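Local structure of tartronate semialdehyde reductase (Salmonella typhimurium, 1VPD) at residues K18-N23 with P130-G135; A27-V32 with Y152-A157; V64-L69 with I96-I101; L137-G142 with G160-T165; G235-L240 with H277-H282. The protein probably catalyses the NAD(P)H-dependent reduction of tartronate semialdehyde to D-glycerate, the last step of galactarate degradation. One frame throughout, in Å; residues are numbered along the deposited sequence.

Interaction 1: K18-N23 with P130-G135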
# COMPACT_ATOMS: atom_id res chain seq x y z
N LYS A 18 -0.46 5.98 9.34
CA LYS A 18 -0.55 7.16 10.21
C LYS A 18 -1.46 8.25 9.63
O LYS A 18 -2.44 8.63 10.28
CB LYS A 18 0.82 7.69 10.59
CG LYS A 18 0.76 8.85 11.57
CD LYS A 18 2.09 9.05 12.25
CE LYS A 18 2.97 9.94 11.47
NZ LYS A 18 4.12 10.38 12.32
N PRO A 19 -1.19 8.76 8.42
CA PRO A 19 -2.10 9.77 7.85
C PRO A 19 -3.52 9.29 7.62
O PRO A 19 -4.46 10.10 7.72
CB PRO A 19 -1.41 10.19 6.55
CG PRO A 19 -0.44 9.09 6.25
CD PRO A 19 -0.00 8.54 7.58
N MSE A 20 -3.70 8.01 7.30
CA MSE A 20 -5.02 7.45 7.13
C MSE A 20 -5.81 7.53 8.45
O MSE A 20 -6.96 7.96 8.46
CB MSE A 20 -4.90 6.01 6.65
CG MSE A 20 -4.45 5.95 5.17
SE MSE A 20 -3.84 4.15 4.68
CE MSE A 20 -5.55 3.30 4.43
N SER A 21 -5.18 7.11 9.54
CA SER A 21 -5.81 7.16 10.86
C SER A 21 -6.18 8.60 11.23
O SER A 21 -7.26 8.84 11.80
CB SER A 21 -4.92 6.52 11.93
OG SER A 21 -3.79 7.30 12.27
N LYS A 22 -5.32 9.56 10.88
CA LYS A 22 -5.59 10.96 11.18
C LYS A 22 -6.78 11.49 10.37
O LYS A 22 -7.58 12.26 10.88
CB LYS A 22 -4.34 11.82 10.97
CG LYS A 22 -3.29 11.56 12.02
CD LYS A 22 -2.16 12.53 11.86
CE LYS A 22 -1.07 12.26 12.84
NZ LYS A 22 0.16 13.01 12.49
N ASN A 23 -6.96 11.01 9.14
CA ASN A 23 -8.15 11.36 8.39
C ASN A 23 -9.44 10.81 9.00
O ASN A 23 -10.48 11.47 8.92
CB ASN A 23 -8.01 10.98 6.91
CG ASN A 23 -7.11 11.95 6.17
OD1 ASN A 23 -7.07 13.14 6.52
ND2 ASN A 23 -6.37 11.45 5.15
N PRO A 130 1.49 10.95 -0.53
CA PRO A 130 0.73 12.20 -0.71
C PRO A 130 -0.78 12.03 -0.66
O PRO A 130 -1.48 12.89 -0.09
CB PRO A 130 1.19 12.70 -2.08
CG PRO A 130 2.56 12.11 -2.24
CD PRO A 130 2.45 10.74 -1.63
N LYS A 131 -1.30 10.95 -1.23
CA LYS A 131 -2.74 10.76 -1.26
C LYS A 131 -3.28 10.09 0.01
O LYS A 131 -4.47 10.20 0.31
CB LYS A 131 -3.16 9.97 -2.50
CG LYS A 131 -2.91 10.73 -3.81
CD LYS A 131 -3.55 10.03 -5.00
CE LYS A 131 -3.49 10.87 -6.25
NZ LYS A 131 -4.55 11.93 -6.26
N ALA A 132 -2.42 9.39 0.74
CA ALA A 132 -2.76 8.92 2.09
C ALA A 132 -2.97 10.15 2.98
O ALA A 132 -3.95 10.22 3.73
CB ALA A 132 -1.66 8.05 2.65
N ILE A 133 -2.09 11.12 2.84
CA ILE A 133 -2.16 12.37 3.62
C ILE A 133 -3.42 13.16 3.29
O ILE A 133 -4.18 13.52 4.19
CB ILE A 133 -0.88 13.21 3.45
CG1 ILE A 133 0.31 12.53 4.13
CG2 ILE A 133 -1.07 14.66 4.00
CD1 ILE A 133 1.66 13.04 3.71
N ASP A 134 -3.69 13.39 2.00
CA ASP A 134 -4.81 14.26 1.62
C ASP A 134 -6.16 13.54 1.48
O ASP A 134 -7.18 14.17 1.21
CB ASP A 134 -4.45 15.13 0.41
CG ASP A 134 -4.52 14.41 -0.91
OD1 ASP A 134 -4.89 13.22 -0.95
OD2 ASP A 134 -4.24 15.00 -1.99
N GLY A 135 -6.17 12.23 1.72
CA GLY A 135 -7.38 11.46 1.74
C GLY A 135 -8.03 11.16 0.41
O GLY A 135 -9.24 11.00 0.35
O HOH W 1 -3.80 12.75 6.92
O HOH W 2 -6.32 8.79 4.06
O HOH W 3 -6.33 15.32 5.19
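The helical segments 18-23 and 130-134 run side by side in the same direction, their axes 7.9 Å apart at closest approach and inclined by only 18°. Pro19 lies level with Ile133 and Met20 with Ala132, and Asn23 is level with Gly135, where positive phi takes the chain out of helical geometry. Pro19 fills the near end of the interface with its ring: CB rests against Ile133 CA at 3.7 Å and against the CG1 branch of Ile133, while CG meets Ala132 CB at 3.9 Å. The selenomethionine Met20 adds its CG beside the same methyl, and its tip packs on Met68 and Met98. Asn23 supplies the polar end. With CG anti to its carbonyl carbon (chi1 -76°), it carries ND2 to the last turn of helix 128-134 and donates to Ile133 O at 3.2 Å. The bond is fairly straight at the hydrogen (161°) and lies close to the amide plane, but it meets the carbonyl from well above its plane. Water 1 donates to both Pro19 O and Ile133 O. Water 2 accepts from Asn23 ND2 and donates to Ala132 O, and water 3 donates to Asn23 OD1 and Ile133 O. Residues 18-23 belong to the predicted NAD(+)-binding segment, on the first helix of the Rossmann-type domain. Ile133 O thus accepts hydrogen bonds from one amide N-H and two waters, and both ends of the Asn23 amide have partners, a pattern consistent with its modelled orientation that joins the helices through a hydrated seam beside the apolar Pro19 patch.

Interaction 2: A27-V32 with Y152-A157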
# COMPACT_ATOMS: atom_id res chain seq x y z
N ALA A 27 -12.60 13.01 10.42
CA ALA A 27 -13.96 12.71 10.00
C ALA A 27 -14.90 12.40 11.17
O ALA A 27 -16.07 12.11 10.95
CB ALA A 27 -13.96 11.54 9.01
N GLY A 28 -14.37 12.39 12.39
CA GLY A 28 -15.19 12.22 13.60
C GLY A 28 -15.26 10.82 14.19
O GLY A 28 -16.04 10.58 15.11
N TYR A 29 -14.46 9.89 13.67
CA TYR A 29 -14.42 8.54 14.22
C TYR A 29 -13.59 8.49 15.49
O TYR A 29 -12.60 9.21 15.62
CB TYR A 29 -13.89 7.53 13.18
CG TYR A 29 -14.83 7.35 12.01
CD1 TYR A 29 -15.89 6.47 12.09
CD2 TYR A 29 -14.67 8.08 10.84
CE1 TYR A 29 -16.78 6.32 11.05
CE2 TYR A 29 -15.56 7.93 9.77
CZ TYR A 29 -16.61 7.04 9.89
OH TYR A 29 -17.51 6.85 8.86
N SER A 30 -13.99 7.64 16.43
CA SER A 30 -13.21 7.39 17.63
C SER A 30 -12.33 6.17 17.39
O SER A 30 -12.85 5.11 17.03
CB SER A 30 -14.12 7.14 18.83
OG SER A 30 -14.96 8.27 19.02
N LEU A 31 -11.03 6.32 17.57
CA LEU A 31 -10.08 5.25 17.27
C LEU A 31 -9.40 4.72 18.51
O LEU A 31 -9.16 5.46 19.47
CB LEU A 31 -8.98 5.74 16.31
CG LEU A 31 -9.35 6.28 14.94
CD1 LEU A 31 -8.10 6.29 14.05
CD2 LEU A 31 -10.42 5.51 14.26
N VAL A 32 -9.10 3.43 18.48
CA VAL A 32 -8.16 2.82 19.39
C VAL A 32 -7.04 2.22 18.53
O VAL A 32 -7.29 1.30 17.74
CB VAL A 32 -8.81 1.72 20.27
CG1 VAL A 32 -7.86 1.30 21.36
CG2 VAL A 32 -10.12 2.21 20.88
N TYR A 152 -18.60 1.14 3.96
CA TYR A 152 -18.25 2.03 2.87
C TYR A 152 -17.88 3.42 3.38
O TYR A 152 -16.86 3.96 3.00
CB TYR A 152 -19.37 2.10 1.80
CG TYR A 152 -19.09 3.10 0.71
CD1 TYR A 152 -18.39 2.72 -0.44
CD2 TYR A 152 -19.45 4.43 0.84
CE1 TYR A 152 -18.11 3.65 -1.44
CE2 TYR A 152 -19.17 5.36 -0.15
CZ TYR A 152 -18.49 4.96 -1.29
OH TYR A 152 -18.21 5.88 -2.26
N ASP A 153 -18.72 4.03 4.22
CA ASP A 153 -18.45 5.37 4.69
C ASP A 153 -17.17 5.46 5.48
O ASP A 153 -16.44 6.42 5.36
CB ASP A 153 -19.60 5.91 5.56
CG ASP A 153 -20.87 6.20 4.77
OD1 ASP A 153 -20.84 6.35 3.52
OD2 ASP A 153 -21.98 6.29 5.33
N LEU A 154 -16.89 4.45 6.30
CA LEU A 154 -15.67 4.44 7.10
C LEU A 154 -14.46 4.42 6.16
O LEU A 154 -13.51 5.19 6.34
CB LEU A 154 -15.64 3.19 7.98
CG LEU A 154 -14.33 2.93 8.74
CD1 LEU A 154 -14.00 4.07 9.69
CD2 LEU A 154 -14.37 1.62 9.48
N MSE A 155 -14.48 3.52 5.18
CA MSE A 155 -13.36 3.44 4.22
C MSE A 155 -13.25 4.72 3.39
O MSE A 155 -12.14 5.22 3.13
CB MSE A 155 -13.52 2.21 3.32
CG MSE A 155 -13.30 0.90 4.06
SE MSE A 155 -13.39 -0.68 2.94
CE MSE A 155 -15.33 -0.75 2.58
N LYS A 156 -14.39 5.27 2.99
CA LYS A 156 -14.44 6.47 2.15
C LYS A 156 -13.88 7.70 2.86
O LYS A 156 -13.41 8.62 2.21
CB LYS A 156 -15.85 6.72 1.63
CG LYS A 156 -15.98 7.88 0.65
CD LYS A 156 -15.33 7.57 -0.70
CE LYS A 156 -15.53 8.71 -1.70
NZ LYS A 156 -14.87 9.98 -1.24
N ALA A 157 -13.91 7.72 4.19
CA ALA A 157 -13.31 8.82 4.94
C ALA A 157 -11.81 8.99 4.74
O ALA A 157 -11.25 10.05 5.05
CB ALA A 157 -13.64 8.67 6.44
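Asp153 begins the contact in segment 152-157: its CB lies 4.0 Å from Tyr29 OH, while its carboxylate leads off from the contact. One residue on, Leu154 makes the main touch. Its CG stands anti to the backbone N (chi1 172°), and with the turn at chi2 this sends CD1 over the middle of the Tyr29 ring, 3.8 Å from the centroid and 9° off the normal, a CH-pi contact on one face. The Tyr29 hydroxyl runs on past this methyl to the helix backbone, with OH 3.5 Å from Leu154 CA. Three residues on, Ala157 adds a second touch: its CB is 3.9 Å from Tyr29 CE2, reached obliquely, and it also meets Ala27 CB at 3.9 Å. Ala27 and Tyr29 flank Gly28, whose positive phi (98°) belongs to the Schellman motif closing helix 17-26. That turn sets both side chains against helix 145-156 just before strand 30-34 begins. Leu154 also packs on Val8 of strand 7-11 and Leu24 of helix 17-26, which Ala157 touches too, while Met155 and Lys156 lie on Val162 of strand 161-166; helix 145-156 therefore runs across the sheet from strand 7-11 to the edge strand 161-166.

Interaction 3: V64-L69 with I96-I101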
# COMPACT_ATOMS: atom_id res chain seq x y z
N VAL A 64 -15.09 -2.99 14.74
CA VAL A 64 -14.38 -3.02 13.45
C VAL A 64 -12.94 -2.59 13.68
O VAL A 64 -12.67 -1.67 14.47
CB VAL A 64 -15.08 -2.15 12.37
CG1 VAL A 64 -15.12 -0.68 12.78
CG2 VAL A 64 -14.40 -2.32 10.99
N ILE A 65 -12.01 -3.26 13.01
CA ILE A 65 -10.59 -3.00 13.18
C ILE A 65 -9.99 -2.91 11.79
O ILE A 65 -10.23 -3.79 10.97
CB ILE A 65 -9.90 -4.15 13.95
CG1 ILE A 65 -10.50 -4.31 15.34
CG2 ILE A 65 -8.40 -3.89 14.09
CD1 ILE A 65 -10.92 -5.70 15.65
N ILE A 66 -9.24 -1.85 11.54
CA ILE A 66 -8.41 -1.73 10.33
C ILE A 66 -6.97 -2.14 10.64
O ILE A 66 -6.41 -1.72 11.65
CB ILE A 66 -8.46 -0.28 9.81
CG1 ILE A 66 -9.86 0.05 9.29
CG2 ILE A 66 -7.37 -0.00 8.74
CD1 ILE A 66 -10.12 1.54 9.21
N THR A 67 -6.35 -2.93 9.76
CA THR A 67 -4.91 -3.19 9.83
C THR A 67 -4.25 -2.58 8.60
O THR A 67 -4.83 -2.62 7.52
CB THR A 67 -4.56 -4.67 9.92
OG1 THR A 67 -5.34 -5.44 8.97
CG2 THR A 67 -4.93 -5.24 11.29
N MSE A 68 -3.08 -1.99 8.78
CA MSE A 68 -2.28 -1.46 7.68
C MSE A 68 -0.84 -1.88 7.97
O MSE A 68 -0.10 -1.16 8.65
CB MSE A 68 -2.45 0.05 7.54
CG MSE A 68 -1.60 0.75 6.45
SE MSE A 68 -1.63 -0.18 4.82
CE MSE A 68 -2.75 0.90 3.79
N LEU A 69 -0.47 -3.05 7.46
CA LEU A 69 0.78 -3.71 7.79
C LEU A 69 1.54 -4.11 6.50
O LEU A 69 0.95 -4.10 5.42
CB LEU A 69 0.49 -4.92 8.66
CG LEU A 69 -0.19 -4.58 10.00
CD1 LEU A 69 -0.78 -5.83 10.65
CD2 LEU A 69 0.80 -3.88 10.91
N ILE A 96 -11.01 -5.15 8.61
CA ILE A 96 -10.75 -4.55 7.31
C ILE A 96 -9.24 -4.49 7.18
O ILE A 96 -8.57 -3.60 7.73
CB ILE A 96 -11.40 -3.16 7.15
CG1 ILE A 96 -12.91 -3.23 7.38
CG2 ILE A 96 -11.15 -2.58 5.74
CD1 ILE A 96 -13.57 -1.89 7.30
N ASP A 97 -8.66 -5.47 6.50
CA ASP A 97 -7.22 -5.44 6.29
C ASP A 97 -6.93 -4.63 5.04
O ASP A 97 -7.35 -4.99 3.94
CB ASP A 97 -6.65 -6.86 6.16
CG ASP A 97 -5.14 -6.87 5.99
OD1 ASP A 97 -4.46 -5.89 6.44
OD2 ASP A 97 -4.57 -7.83 5.42
N MSE A 98 -6.22 -3.52 5.23
CA MSE A 98 -5.87 -2.61 4.15
C MSE A 98 -4.42 -2.78 3.69
O MSE A 98 -3.93 -2.02 2.86
CB MSE A 98 -6.17 -1.17 4.57
CG MSE A 98 -7.67 -1.00 4.95
SE MSE A 98 -8.28 0.79 5.31
CE MSE A 98 -8.69 1.34 3.49
N SER A 99 -3.77 -3.81 4.21
CA SER A 99 -2.42 -4.20 3.81
C SER A 99 -2.43 -4.77 2.40
O SER A 99 -3.41 -5.35 1.94
CB SER A 99 -1.88 -5.28 4.75
OG SER A 99 -2.08 -4.95 6.12
N SER A 100 -1.30 -4.64 1.72
CA SER A 100 -1.08 -5.33 0.46
C SER A 100 -0.44 -6.69 0.75
O SER A 100 0.73 -6.75 1.17
CB SER A 100 -0.15 -4.52 -0.42
OG SER A 100 -0.69 -3.25 -0.70
N ILE A 101 -1.21 -7.76 0.59
CA ILE A 101 -0.69 -9.11 0.86
C ILE A 101 -1.14 -10.08 -0.22
O ILE A 101 -2.05 -9.78 -0.98
CB ILE A 101 -1.10 -9.65 2.28
CG1 ILE A 101 -2.59 -10.00 2.38
CG2 ILE A 101 -0.70 -8.67 3.34
CD1 ILE A 101 -2.97 -10.66 3.72
O HOH W 4 1.07 -3.16 2.75
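Thr67 holds OG1 between its backbone N and carbonyl carbon (chi1 45°), Asp97 swings CG anti to its N (chi1 -178°), and Ser99 turns OG anti to its carbonyl carbon (chi1 -48°); together these torsions bring two hydroxyls and a backbone N-H onto one carboxylate oxygen. Asp97 OD1 receives Thr67 OG1 at 2.7 Å from above the carboxylate plane, Ser99 OG at 2.6 Å on its syn lone pair, and Ser99 N from the opposite side of that plane, closing an Asx turn. Three donors would favour a charged carboxylate. Ser99 OG in turn accepts Leu69 N at 2.8 Å, so the serine hydroxyl relays the grip to the end of the other segment. The backbones are neighbouring parallel strands of the Rossmann-type sheet, 64-67 beside 94-97, bonded in alternation: Ile96 N to Ile65 O, Thr67 N to Ile96 O, and Met98 N to Thr67 O at 2.8 Å, nearly along the C=O axis. On the face opposite Thr67 and Asp97, Ile66 and Ile96 lie side by side, Val64 CG2 touches Ile96 CD1, and Met98 SE meets Ile66 CG2 at 3.6 Å. Met68, bent at chi2 and chi3, lays its CE 3.3 Å from Met98 O. Beyond the strands, water 4 joins Leu69 O to the N of Ser100, a predicted NAD(+)-binding residue whose carbonyl accepts from Lys243 NZ.

Interaction 4: L137-G142 with G160-T165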
# COMPACT_ATOMS: atom_id res chain seq x y z
N LEU A 137 -6.85 8.57 -1.67
CA LEU A 137 -6.54 7.18 -2.04
C LEU A 137 -7.68 6.50 -2.77
O LEU A 137 -8.84 6.76 -2.49
CB LEU A 137 -6.28 6.35 -0.78
CG LEU A 137 -5.08 6.71 0.08
CD1 LEU A 137 -5.12 5.95 1.40
CD2 LEU A 137 -3.80 6.41 -0.66
N SER A 138 -7.34 5.59 -3.69
CA SER A 138 -8.28 4.61 -4.19
C SER A 138 -8.17 3.35 -3.32
O SER A 138 -7.06 2.90 -2.99
CB SER A 138 -8.01 4.26 -5.65
OG SER A 138 -8.49 5.27 -6.52
N VAL A 139 -9.32 2.79 -2.97
CA VAL A 139 -9.43 1.59 -2.18
C VAL A 139 -10.13 0.55 -3.03
O VAL A 139 -11.13 0.83 -3.70
CB VAL A 139 -10.24 1.88 -0.87
CG1 VAL A 139 -10.30 0.67 0.01
CG2 VAL A 139 -9.61 3.04 -0.12
N MSE A 140 -9.60 -0.67 -3.00
CA MSE A 140 -10.09 -1.77 -3.83
C MSE A 140 -10.34 -2.95 -2.91
O MSE A 140 -9.45 -3.39 -2.23
CB MSE A 140 -9.06 -2.09 -4.94
CG MSE A 140 -7.66 -2.44 -4.43
SE MSE A 140 -6.22 -1.73 -5.57
CE MSE A 140 -6.53 0.16 -5.32
N VAL A 141 -11.57 -3.47 -2.91
CA VAL A 141 -12.05 -4.31 -1.81
C VAL A 141 -12.60 -5.65 -2.26
O VAL A 141 -13.38 -5.71 -3.21
CB VAL A 141 -13.17 -3.57 -1.03
CG1 VAL A 141 -13.50 -4.33 0.24
CG2 VAL A 141 -12.76 -2.12 -0.74
N GLY A 142 -12.22 -6.72 -1.57
CA GLY A 142 -12.89 -7.99 -1.70
C GLY A 142 -13.61 -8.36 -0.42
O GLY A 142 -13.24 -7.91 0.68
N GLY A 160 -10.57 8.90 -2.00
CA GLY A 160 -11.32 9.48 -3.10
C GLY A 160 -12.25 8.50 -3.79
O GLY A 160 -13.19 8.91 -4.49
N SER A 161 -12.01 7.21 -3.62
CA SER A 161 -12.77 6.17 -4.29
C SER A 161 -12.68 4.86 -3.50
O SER A 161 -11.62 4.51 -3.03
CB SER A 161 -12.20 5.91 -5.70
OG SER A 161 -12.87 4.84 -6.33
N VAL A 162 -13.81 4.18 -3.33
CA VAL A 162 -13.87 2.87 -2.70
C VAL A 162 -14.73 1.95 -3.56
O VAL A 162 -15.93 2.20 -3.74
CB VAL A 162 -14.42 2.93 -1.26
CG1 VAL A 162 -14.45 1.56 -0.62
CG2 VAL A 162 -13.61 3.89 -0.41
N VAL A 163 -14.12 0.92 -4.12
CA VAL A 163 -14.78 0.06 -5.10
C VAL A 163 -14.71 -1.42 -4.69
O VAL A 163 -13.64 -1.94 -4.36
CB VAL A 163 -14.15 0.25 -6.51
CG1 VAL A 163 -14.64 -0.81 -7.49
CG2 VAL A 163 -14.39 1.66 -7.01
N HIS A 164 -15.84 -2.11 -4.76
CA HIS A 164 -15.94 -3.52 -4.48
C HIS A 164 -15.59 -4.31 -5.75
O HIS A 164 -16.22 -4.14 -6.79
CB HIS A 164 -17.37 -3.82 -4.03
CG HIS A 164 -17.61 -5.23 -3.60
ND1 HIS A 164 -16.80 -5.91 -2.72
CD2 HIS A 164 -18.61 -6.08 -3.90
CE1 HIS A 164 -17.28 -7.11 -2.50
NE2 HIS A 164 -18.38 -7.25 -3.21
N THR A 165 -14.59 -5.19 -5.66
CA THR A 165 -14.07 -5.87 -6.84
C THR A 165 -14.36 -7.36 -6.90
O THR A 165 -14.10 -7.99 -7.93
CB THR A 165 -12.54 -5.65 -6.96
OG1 THR A 165 -11.88 -6.21 -5.81
CG2 THR A 165 -12.19 -4.19 -7.02
O HOH W 5 -10.27 4.86 -8.55
O HOH W 6 -11.20 2.71 -5.76
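Strands 137-142 and 161-165 are the two parallel strands of a beta-alpha-beta unit, connected through helix 145-156, and their axes come within 4.6 Å at an angle of 28°. Leu137 O opens the exchange by accepting Gly160 N at 2.8 Å and, weakly, Ser161 N. The strands then alternate: Val139 N donates to Ser161 O, Val163 N to Val139 O at 3.0 Å, and Val141 N to Val163 O, nearly along the C=O axis. Val139 O also accepts from water 6, which hydrogen-bonds to Ser161 OG as well. Ser138 OG has water 5 at 2.7 Å, and that water reaches Ser161 OG only weakly. On the other edge of strand 137-142, antiparallel backbone bonds of Ser138, Met140 and Gly142 with strand 119-126 occupy the alternate residues. Val139, Val141 and Val162 make the apolar face toward helix 145-156: Val139 and Val162 lie side by side, CB to CG2 4.0 Å, while Val141 CG2 crosses over to Val162 CG1. Phe148 of that helix covers Val141 and Val162. On the other face, with Ser138, Ser161 and Val163, Met140 reaches Lys175, the predicted active-site residue on helix 170-198. At the far end Thr165 N points straight at Val141 O, 2.8 Å away with 176° at the hydrogen, and Thr165 OG1 sits 3.0 Å from that same oxygen.

Interaction 5: G235-L240 with H277-H282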
# COMPACT_ATOMS: atom_id res chain seq x y z
N GLY A 235 7.77 7.79 1.41
CA GLY A 235 7.32 7.16 0.18
C GLY A 235 7.11 5.66 0.35
O GLY A 235 6.76 5.18 1.44
N PHE A 236 7.37 4.91 -0.71
CA PHE A 236 7.15 3.47 -0.75
C PHE A 236 8.46 2.75 -1.07
O PHE A 236 8.98 2.85 -2.18
CB PHE A 236 6.10 3.13 -1.80
CG PHE A 236 5.65 1.68 -1.77
CD1 PHE A 236 4.99 1.17 -0.67
CD2 PHE A 236 5.85 0.84 -2.87
CE1 PHE A 236 4.55 -0.14 -0.63
CE2 PHE A 236 5.40 -0.48 -2.84
CZ PHE A 236 4.77 -0.98 -1.73
N ARG A 237 8.99 2.02 -0.11
CA ARG A 237 10.30 1.38 -0.25
C ARG A 237 10.32 0.34 -1.37
O ARG A 237 9.39 -0.46 -1.53
CB ARG A 237 10.70 0.65 1.03
CG ARG A 237 10.93 1.56 2.23
CD ARG A 237 11.45 0.80 3.42
NE ARG A 237 10.40 0.14 4.17
CZ ARG A 237 10.26 -1.18 4.32
NH1 ARG A 237 11.09 -2.05 3.75
NH2 ARG A 237 9.25 -1.62 5.05
N ILE A 238 11.43 0.33 -2.10
CA ILE A 238 11.69 -0.71 -3.09
C ILE A 238 11.49 -2.13 -2.51
O ILE A 238 10.89 -2.98 -3.17
CB ILE A 238 13.13 -0.57 -3.66
CG1 ILE A 238 13.23 0.62 -4.64
CG2 ILE A 238 13.61 -1.87 -4.31
CD1 ILE A 238 12.66 0.32 -6.04
N ASP A 239 11.92 -2.37 -1.27
CA ASP A 239 11.76 -3.69 -0.68
C ASP A 239 10.29 -4.14 -0.58
O ASP A 239 10.01 -5.34 -0.73
CB ASP A 239 12.48 -3.80 0.67
CG ASP A 239 13.97 -3.97 0.53
OD1 ASP A 239 14.46 -4.39 -0.55
OD2 ASP A 239 14.74 -3.70 1.48
N LEU A 240 9.39 -3.20 -0.30
CA LEU A 240 7.96 -3.50 -0.30
C LEU A 240 7.41 -3.75 -1.71
O LEU A 240 6.60 -4.64 -1.90
CB LEU A 240 7.15 -2.41 0.39
CG LEU A 240 7.45 -2.28 1.88
CD1 LEU A 240 6.74 -1.03 2.42
CD2 LEU A 240 7.02 -3.52 2.63
N HIS A 277 19.65 0.07 -2.36
CA HIS A 277 18.49 0.94 -2.60
C HIS A 277 17.15 0.39 -2.06
O HIS A 277 16.10 0.98 -2.31
CB HIS A 277 18.30 1.23 -4.09
CG HIS A 277 19.34 2.12 -4.69
ND1 HIS A 277 19.26 3.50 -4.62
CD2 HIS A 277 20.44 1.83 -5.43
CE1 HIS A 277 20.29 4.02 -5.28
NE2 HIS A 277 21.01 3.03 -5.78
N GLY A 278 17.17 -0.72 -1.33
CA GLY A 278 15.96 -1.35 -0.85
C GLY A 278 15.09 -0.49 0.04
O GLY A 278 13.87 -0.62 0.06
N ASN A 279 15.72 0.43 0.77
CA ASN A 279 14.99 1.33 1.65
C ASN A 279 14.71 2.70 1.02
O ASN A 279 14.19 3.60 1.70
CB ASN A 279 15.72 1.49 2.98
CG ASN A 279 15.62 0.24 3.82
OD1 ASN A 279 14.52 -0.25 4.09
ND2 ASN A 279 16.76 -0.33 4.18
N ASP A 280 15.04 2.85 -0.26
CA ASP A 280 14.69 4.05 -1.00
C ASP A 280 13.27 3.96 -1.56
O ASP A 280 12.77 2.87 -1.80
CB ASP A 280 15.63 4.28 -2.17
CG ASP A 280 17.00 4.78 -1.76
OD1 ASP A 280 17.17 5.25 -0.61
OD2 ASP A 280 17.93 4.77 -2.57
N ASP A 281 12.64 5.11 -1.76
CA ASP A 281 11.38 5.20 -2.49
C ASP A 281 11.52 4.52 -3.85
O ASP A 281 12.59 4.52 -4.43
CB ASP A 281 10.98 6.65 -2.72
CG ASP A 281 9.63 6.79 -3.40
OD1 ASP A 281 8.60 6.48 -2.76
OD2 ASP A 281 9.53 7.20 -4.57
N HIS A 282 10.43 3.97 -4.36
CA HIS A 282 10.49 3.28 -5.65
C HIS A 282 10.80 4.15 -6.89
O HIS A 282 11.14 3.59 -7.93
CB HIS A 282 9.32 2.33 -5.90
CG HIS A 282 7.93 2.89 -5.77
ND1 HIS A 282 7.61 4.17 -5.34
CD2 HIS A 282 6.75 2.27 -6.01
CE1 HIS A 282 6.28 4.30 -5.33
NE2 HIS A 282 5.75 3.17 -5.74
O HOH W 7 13.68 -2.47 3.68
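Phe236 and His282 meet edge to face, the CD2 edge of Phe236 on the His282 face, centroids 5.2 Å apart and planes at 64°; Phe236 CB sits over the imidazole as a CH-pi contact. His282 has its CG in the crowded position between backbone N and carbonyl carbon (chi1 54°), which folds the ring back over Phe236. Ile238 wedges in alongside, its CD1 3.7 Å from His282 CA. Hydrogen bonds from backbone N-H groups hold these residues. Phe236 N donates to Asp281 OD1 at 2.9 Å on the anti lone pair, Phe236 O accepts His282 N weakly, and Ile238 N meets Asp280 O at 2.9 Å almost along the C=O axis. Arg237 is the N-cap residue of helix 238-255, and carbonyls of the type I turn His277-Asp280 accept from the first N-H groups after it: Asp239 N donates to a lone pair of Gly278 O at 2.9 Å. The turn itself is braced by His277 ND1 donating to Asp280 OD2 at 2.8 Å. Water 7 donates to Asp239 OD2 and Asn279 OD1 and accepts weakly from Arg237 NH1. Further out, Arg273 pairs with Asp239 OD1, and Lys223 and Ser283 hold Asp281 OD2. The Phe236 side chain is about 5 Å from that of Lys243, predicted to bind NAD(+), and about 3 Å from a bound L(+)-tartrate, probably from the crystallisation liquor.

Interactions 1 to 4 form one connected body in the nucleotide-binding domain, whereas interaction 5 lies in the helical domain, about 6 Å from interactions 1 and 3 at the nearest atoms. Met20 SE of interaction 1 touches Met68 CE of interaction 3 at 3.5 Å, and Leu137 of interaction 4 packs on both helices of interaction 1. Leu154 and Met155 of interaction 2 lie against Ile96, while Met98 CE reaches Val139 CG1 of interaction 4 at 3.9 Å. Between side chains, predicted active-site Lys175 is about 3 Å from Ser100 and 4 Å from Met140. The tartrate is about 5 Å from the Ser100 side chain, 6 Å from Leu137 and 3 Å from Phe236, consistent with an interdomain pocket.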